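Long-range contacts in N-terminal acetyltransferase-like protein (Chaetomium thermophilum, PDB 5NNP), which probably serves as the TPR-repeat auxiliary subunit of an N-terminal acetyltransferase, a helical scaffold that carries another protein chain: residues 440-445 with 466-471; 388-393 with 415-420. All coordinates share one frame; numbering follows the deposited sequence.

Contact 1: residues 440-445 with 466-471; sequences KDRYIN and GLFTRA
Arg442 lays its aliphatic chain across one face of the Phe468 ring. Its CA already takes part, a CH-pi donor 4.0 Å from the ring centroid. Its CB follows over the same face, 3.8 Å from Phe468 CE2, and CG, set anti to the backbone N (chi1 -166°), comes 3.8 Å from Phe468 CD2. The extended chain then runs off the ring: CD passes 4.1 Å and NE 3.6 Å from Phe468 CB. The guanidinium plane is tilted only 13° from that of the ring, with Phe468 CB over one face, and NH2 ends near the methyl CG2 of Thr469. NH1 binds a polar side chain and backbone of another protein chain. The flat ring, offering a face to the Arg442 methylenes and an edge to backbone, wedges the loop after helix 458-465 against the N-terminus of helix 442-454, within a TPR-clan alpha-alpha solenoid. Asp441 caps that helix, accepting from Ile444 N, and also pairs with a basic side chain of the other protein. Asn445 sets CG 3.6 Å from Phe468 CD1 and spends ND2 on Thr464 O. Phe468 CZ has Lys440 C at its edge, in the ring plane, 3.8 Å away.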
loop_
_atom_site.group_PDB
_atom_site.type_symbol
_atom_site.label_atom_id
_atom_site.label_comp_id
_atom_site.label_asym_id
_atom_site.label_seq_id
_atom_site.Cartn_x
_atom_site.Cartn_y
_atom_site.Cartn_z
ATOM N N LYS A 440 22.123 -10.450 -14.215
ATOM C CA LYS A 440 21.765 -9.025 -14.168
ATOM C C LYS A 440 20.315 -8.753 -13.747
ATOM O O LYS A 440 19.933 -7.608 -13.557
ATOM C CB LYS A 440 22.015 -8.352 -15.531
ATOM C CG LYS A 440 23.448 -7.906 -15.739
ATOM C CD LYS A 440 23.633 -7.205 -17.062
ATOM C CE LYS A 440 24.934 -6.398 -17.080
ATOM N NZ LYS A 440 26.136 -7.233 -17.365
ATOM N N ASP A 441 19.523 -9.808 -13.596
ATOM C CA ASP A 441 18.091 -9.682 -13.367
ATOM C C ASP A 441 17.692 -10.006 -11.936
ATOM O O ASP A 441 17.904 -11.125 -11.466
ATOM C CB ASP A 441 17.367 -10.604 -14.325
ATOM C CG ASP A 441 15.874 -10.547 -14.177
ATOM O OD1 ASP A 441 15.299 -9.490 -14.529
ATOM O OD2 ASP A 441 15.284 -11.574 -13.759
ATOM N N ARG A 442 17.109 -9.045 -11.225
ATOM C CA ARG A 442 16.867 -9.265 -9.800
ATOM C C ARG A 442 15.710 -10.237 -9.520
ATOM O O ARG A 442 15.717 -10.934 -8.503
ATOM C CB ARG A 442 16.615 -7.945 -9.070
ATOM C CG ARG A 442 16.711 -8.102 -7.547
ATOM C CD ARG A 442 16.622 -6.797 -6.784
ATOM N NE ARG A 442 17.031 -6.985 -5.394
ATOM C CZ ARG A 442 17.092 -6.017 -4.481
ATOM N NH1 ARG A 442 16.790 -4.764 -4.798
ATOM N NH2 ARG A 442 17.483 -6.297 -3.248
ATOM N N TYR A 443 14.728 -10.292 -10.416
ATOM C CA TYR A 443 13.584 -11.166 -10.207
ATOM C C TYR A 443 14.010 -12.597 -10.023
ATOM O O TYR A 443 13.556 -13.253 -9.103
ATOM C CB TYR A 443 12.594 -11.096 -11.367
ATOM C CG TYR A 443 11.393 -11.993 -11.139
ATOM C CD1 TYR A 443 11.463 -13.357 -11.414
ATOM C CD2 TYR A 443 10.210 -11.484 -10.616
ATOM C CE1 TYR A 443 10.393 -14.185 -11.190
ATOM C CE2 TYR A 443 9.137 -12.301 -10.390
ATOM C CZ TYR A 443 9.228 -13.656 -10.687
ATOM O OH TYR A 443 8.147 -14.482 -10.472
ATOM N N ILE A 444 14.868 -13.094 -10.908
ATOM C CA ILE A 444 15.320 -14.466 -10.784
ATOM C C ILE A 444 16.244 -14.592 -9.562
ATOM O O ILE A 444 16.266 -15.621 -8.902
ATOM C CB ILE A 444 16.019 -14.979 -12.089
ATOM C CG1 ILE A 444 16.161 -16.505 -12.046
ATOM C CG2 ILE A 444 17.370 -14.296 -12.350
ATOM C CD1 ILE A 444 14.827 -17.224 -11.767
ATOM N N ASN A 445 16.973 -13.535 -9.226
ATOM C CA ASN A 445 17.784 -13.586 -8.018
ATOM C C ASN A 445 16.895 -13.755 -6.786
ATOM O O ASN A 445 17.199 -14.557 -5.898
ATOM C CB ASN A 445 18.651 -12.335 -7.884
ATOM C CG ASN A 445 19.510 -12.346 -6.620
ATOM O OD1 ASN A 445 19.044 -11.980 -5.545
ATOM N ND2 ASN A 445 20.773 -12.753 -6.753
ATOM N N GLY A 466 22.746 -10.723 -1.461
ATOM C CA GLY A 466 23.921 -9.874 -1.414
ATOM C C GLY A 466 24.424 -9.483 -2.795
ATOM O O GLY A 466 25.108 -8.468 -2.950
ATOM N N LEU A 467 24.077 -10.272 -3.813
ATOM C CA LEU A 467 24.452 -9.921 -5.175
ATOM C C LEU A 467 23.758 -8.629 -5.667
ATOM O O LEU A 467 24.220 -8.003 -6.620
ATOM C CB LEU A 467 24.150 -11.076 -6.123
ATOM C CG LEU A 467 25.198 -12.197 -6.310
ATOM C CD1 LEU A 467 26.205 -12.265 -5.168
ATOM C CD2 LEU A 467 24.506 -13.540 -6.503
ATOM N N PHE A 468 22.670 -8.220 -5.013
ATOM C CA PHE A 468 21.935 -7.022 -5.439
ATOM C C PHE A 468 21.763 -5.923 -4.387
ATOM O O PHE A 468 21.284 -4.848 -4.723
ATOM C CB PHE A 468 20.563 -7.418 -5.979
ATOM C CG PHE A 468 20.608 -7.958 -7.380
ATOM C CD1 PHE A 468 21.023 -9.256 -7.619
ATOM C CD2 PHE A 468 20.251 -7.159 -8.460
ATOM C CE1 PHE A 468 21.075 -9.764 -8.917
ATOM C CE2 PHE A 468 20.302 -7.643 -9.751
ATOM C CZ PHE A 468 20.722 -8.949 -9.988
ATOM N N THR A 469 22.170 -6.170 -3.141
ATOM C CA THR A 469 22.117 -5.156 -2.077
ATOM C C THR A 469 23.343 -4.259 -2.133
ATOM O O THR A 469 24.406 -4.714 -2.540
ATOM C CB THR A 469 22.027 -5.795 -0.674
ATOM O OG1 THR A 469 23.191 -6.600 -0.438
ATOM C CG2 THR A 469 20.768 -6.634 -0.536
ATOM N N ARG A 470 23.206 -2.998 -1.726
ATOM C CA ARG A 470 24.317 -2.047 -1.845
ATOM C C ARG A 470 25.539 -2.563 -1.098
ATOM O O ARG A 470 25.426 -3.036 0.029
ATOM C CB ARG A 470 23.907 -0.649 -1.357
ATOM C CG ARG A 470 22.916 0.017 -2.310
ATOM C CD ARG A 470 22.601 1.483 -1.973
ATOM N NE ARG A 470 21.711 1.633 -0.818
ATOM C CZ ARG A 470 20.402 1.373 -0.815
ATOM N NH1 ARG A 470 19.793 0.924 -1.904
ATOM N NH2 ARG A 470 19.699 1.552 0.296
ATOM N N ALA A 471 26.697 -2.472 -1.749
ATOM C CA ALA A 471 27.869 -3.245 -1.361
ATOM C C ALA A 471 28.421 -2.940 0.029
ATOM O O ALA A 471 28.533 -3.834 0.877
ATOM C CB ALA A 471 28.958 -3.058 -2.395
#

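Contact 2: residues 388-393 with 415-420; sequences RDLTRA and ARIFKH. With PO4 (phosphate ion), chain U.
The imidazole of His420 lies between two polar groups. NH2 of Arg388 sits over the centre of one face; against the opposite face, displaced toward the rim, is the carbonyl O of Arg416, one turn back in the same helix. The Arg388 guanidinium stacks on the ring with centres 3.7 Å apart and planes at 25°, His420 ND1 lying over one of its faces. A bend of the Arg388 chain at chi3 (-70°) places NE for this. Asn383 steadies both partners: its OD1 bonds to His420 ND1 and its backbone O to Arg388 NE. Such a stack suits an arginine, whose flat charged group can lie on a ring while NE still donates to Asn383 O; the nearby positive charge would probably disfavour protonation of the histidine. A third flat group, the guanidinium of Arg416, points elsewhere and meets a phosphate ion at its edge, NH2 donating to O4 over 2.8 Å and NE to the same oxygen. Lys450 also bonds to this ion, probably acquired from the crystallisation liquor.

Beneath the stack the contact turns apolar. Leu390 crosses His420 at about a right angle, its CD1 3.6 Å from His420 CB. Ala393, small enough for close approach, sets CB 3.6 Å from CD1 of Ile417, whose CG2 methyl, on the beta-branch, touches the backbone O of Leu390. Asp389 is the N-cap of helix 390-403, OD1 accepting from Arg392 N over 3.2 Å. The start of that helix, in a predicted TPR repeat, thereby packs on the later part of helix 408-421, the antiparallel neighbour pairing from which TPR-like helical solenoids are built.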
loop_
_atom_site.group_PDB
_atom_site.type_symbol
_atom_site.label_atom_id
_atom_site.label_comp_id
_atom_site.label_asym_id
_atom_site.label_seq_id
_atom_site.Cartn_x
_atom_site.Cartn_y
_atom_site.Cartn_z
ATOM N N ARG A 388 -2.977 -30.109 -12.850
ATOM C CA ARG A 388 -1.658 -30.638 -12.527
ATOM C C ARG A 388 -1.426 -32.064 -13.001
ATOM O O ARG A 388 -2.248 -32.964 -12.781
ATOM C CB ARG A 388 -1.411 -30.567 -11.021
ATOM C CG ARG A 388 -0.010 -30.982 -10.606
ATOM C CD ARG A 388 0.333 -30.411 -9.244
ATOM N NE ARG A 388 0.515 -28.964 -9.305
ATOM C CZ ARG A 388 0.558 -28.175 -8.237
ATOM N NH1 ARG A 388 0.422 -28.701 -7.029
ATOM N NH2 ARG A 388 0.732 -26.864 -8.377
ATOM N N ASP A 389 -0.288 -32.238 -13.662
ATOM C CA ASP A 389 0.264 -33.546 -13.975
ATOM C C ASP A 389 1.774 -33.364 -14.022
ATOM O O ASP A 389 2.343 -33.092 -15.074
ATOM C CB ASP A 389 -0.287 -34.078 -15.298
ATOM C CG ASP A 389 0.220 -35.475 -15.629
ATOM O OD1 ASP A 389 1.330 -35.841 -15.184
ATOM O OD2 ASP A 389 -0.495 -36.208 -16.347
ATOM N N LEU A 390 2.412 -33.502 -12.868
ATOM C CA LEU A 390 3.800 -33.098 -12.718
ATOM C C LEU A 390 4.737 -33.909 -13.603
ATOM O O LEU A 390 5.795 -33.425 -14.008
ATOM C CB LEU A 390 4.227 -33.210 -11.257
ATOM C CG LEU A 390 3.426 -32.322 -10.305
ATOM C CD1 LEU A 390 4.018 -32.388 -8.915
ATOM C CD2 LEU A 390 3.389 -30.887 -10.809
ATOM N N THR A 391 4.351 -35.136 -13.923
ATOM C CA THR A 391 5.208 -35.954 -14.762
ATOM C C THR A 391 5.249 -35.396 -16.181
ATOM O O THR A 391 6.322 -35.202 -16.758
ATOM C CB THR A 391 4.748 -37.407 -14.793
ATOM O OG1 THR A 391 4.933 -37.992 -13.495
ATOM C CG2 THR A 391 5.560 -38.168 -15.819
ATOM N N ARG A 392 4.072 -35.125 -16.731
ATOM C CA ARG A 392 3.969 -34.555 -18.063
ATOM C C ARG A 392 4.578 -33.166 -18.109
ATOM O O ARG A 392 5.151 -32.757 -19.128
ATOM C CB ARG A 392 2.510 -34.506 -18.512
ATOM C CG ARG A 392 1.880 -35.870 -18.615
ATOM C CD ARG A 392 0.490 -35.817 -19.215
ATOM N NE ARG A 392 0.464 -35.130 -20.496
ATOM C CZ ARG A 392 -0.640 -34.960 -21.212
ATOM N NH1 ARG A 392 -1.794 -35.442 -20.769
ATOM N NH2 ARG A 392 -0.593 -34.317 -22.369
ATOM N N ALA A 393 4.450 -32.433 -17.012
ATOM C CA ALA A 393 4.985 -31.092 -16.978
ATOM C C ALA A 393 6.504 -31.167 -17.115
ATOM O O ALA A 393 7.117 -30.398 -17.857
ATOM C CB ALA A 393 4.574 -30.369 -15.686
ATOM N N ALA A 415 12.304 -25.936 -11.854
ATOM C CA ALA A 415 12.454 -25.865 -10.404
ATOM C C ALA A 415 11.109 -25.900 -9.676
ATOM O O ALA A 415 10.990 -26.503 -8.610
ATOM C CB ALA A 415 13.237 -24.589 -10.011
ATOM N N ARG A 416 10.108 -25.240 -10.241
ATOM C CA ARG A 416 8.807 -25.126 -9.589
ATOM C C ARG A 416 8.090 -26.472 -9.589
ATOM O O ARG A 416 7.322 -26.782 -8.678
ATOM C CB ARG A 416 7.949 -24.060 -10.278
ATOM C CG ARG A 416 6.605 -23.818 -9.618
ATOM C CD ARG A 416 5.839 -22.691 -10.302
ATOM N NE ARG A 416 6.408 -21.374 -10.018
ATOM C CZ ARG A 416 7.198 -20.694 -10.845
ATOM N NH1 ARG A 416 7.524 -21.199 -12.031
ATOM N NH2 ARG A 416 7.660 -19.499 -10.490
ATOM N N ILE A 417 8.365 -27.278 -10.608
ATOM C CA ILE A 417 7.806 -28.619 -10.698
ATOM C C ILE A 417 8.416 -29.493 -9.605
ATOM O O ILE A 417 7.709 -30.245 -8.900
ATOM C CB ILE A 417 8.050 -29.220 -12.097
ATOM C CG1 ILE A 417 7.407 -28.317 -13.153
ATOM C CG2 ILE A 417 7.496 -30.628 -12.203
ATOM C CD1 ILE A 417 7.561 -28.800 -14.574
ATOM N N PHE A 418 9.731 -29.373 -9.446
ATOM C CA PHE A 418 10.422 -30.064 -8.361
ATOM C C PHE A 418 9.817 -29.674 -7.030
ATOM O O PHE A 418 9.474 -30.539 -6.228
ATOM C CB PHE A 418 11.912 -29.746 -8.369
ATOM C CG PHE A 418 12.649 -30.377 -9.503
ATOM C CD1 PHE A 418 12.195 -31.564 -10.057
ATOM C CD2 PHE A 418 13.791 -29.787 -10.020
ATOM C CE1 PHE A 418 12.871 -32.158 -11.101
ATOM C CE2 PHE A 418 14.468 -30.369 -11.067
ATOM C CZ PHE A 418 14.010 -31.559 -11.610
ATOM N N LYS A 419 9.695 -28.368 -6.804
ATOM C CA LYS A 419 9.002 -27.865 -5.624
ATOM C C LYS A 419 7.681 -28.611 -5.393
ATOM O O LYS A 419 7.448 -29.140 -4.309
ATOM C CB LYS A 419 8.734 -26.362 -5.744
ATOM C CG LYS A 419 8.279 -25.732 -4.430
ATOM C CD LYS A 419 7.714 -24.345 -4.611
ATOM C CE LYS A 419 6.225 -24.404 -4.901
ATOM N NZ LYS A 419 5.624 -23.060 -5.165
ATOM N N HIS A 420 6.833 -28.668 -6.419
ATOM C CA HIS A 420 5.546 -29.345 -6.289
ATOM C C HIS A 420 5.710 -30.840 -6.071
ATOM O O HIS A 420 4.880 -31.465 -5.409
ATOM C CB HIS A 420 4.672 -29.101 -7.512
ATOM C CG HIS A 420 4.231 -27.680 -7.662
ATOM N ND1 HIS A 420 4.074 -27.074 -8.893
ATOM C CD2 HIS A 420 3.906 -26.745 -6.742
ATOM C CE1 HIS A 420 3.672 -25.830 -8.723
ATOM N NE2 HIS A 420 3.566 -25.601 -7.425
HETATM P P PO4 U . 6.760 -19.592 -6.699
HETATM O O1 PO4 U . 7.702 -20.754 -6.885
HETATM O O2 PO4 U . 5.478 -20.114 -6.088
HETATM O O3 PO4 U . 7.364 -18.559 -5.772
HETATM O O4 PO4 U . 6.496 -18.957 -8.044
#

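In the fold
Along the chain, contact 2 is complete before the first residue of contact 1, and both lie in the part related to NatA auxiliary subunits. Their centres are about 27 Å apart, yet their nearest atoms are about 5 Å from each other without touching. Helix 408-421, one side of contact 2, also receives Ile444 and Tyr443 of contact 1 on Met412, and helix 424-436 packs against both sites. Helix 442-454, whose start belongs to contact 1, packs on contact 2 as well: Arg416 touches Lys447 and Tyr451, and Lys419 touches Tyr451. Contact 1 faces another protein chain, with bound carboxymethyl coenzyme A close to Asp441, whereas no other protein chain touches the segments of contact 2.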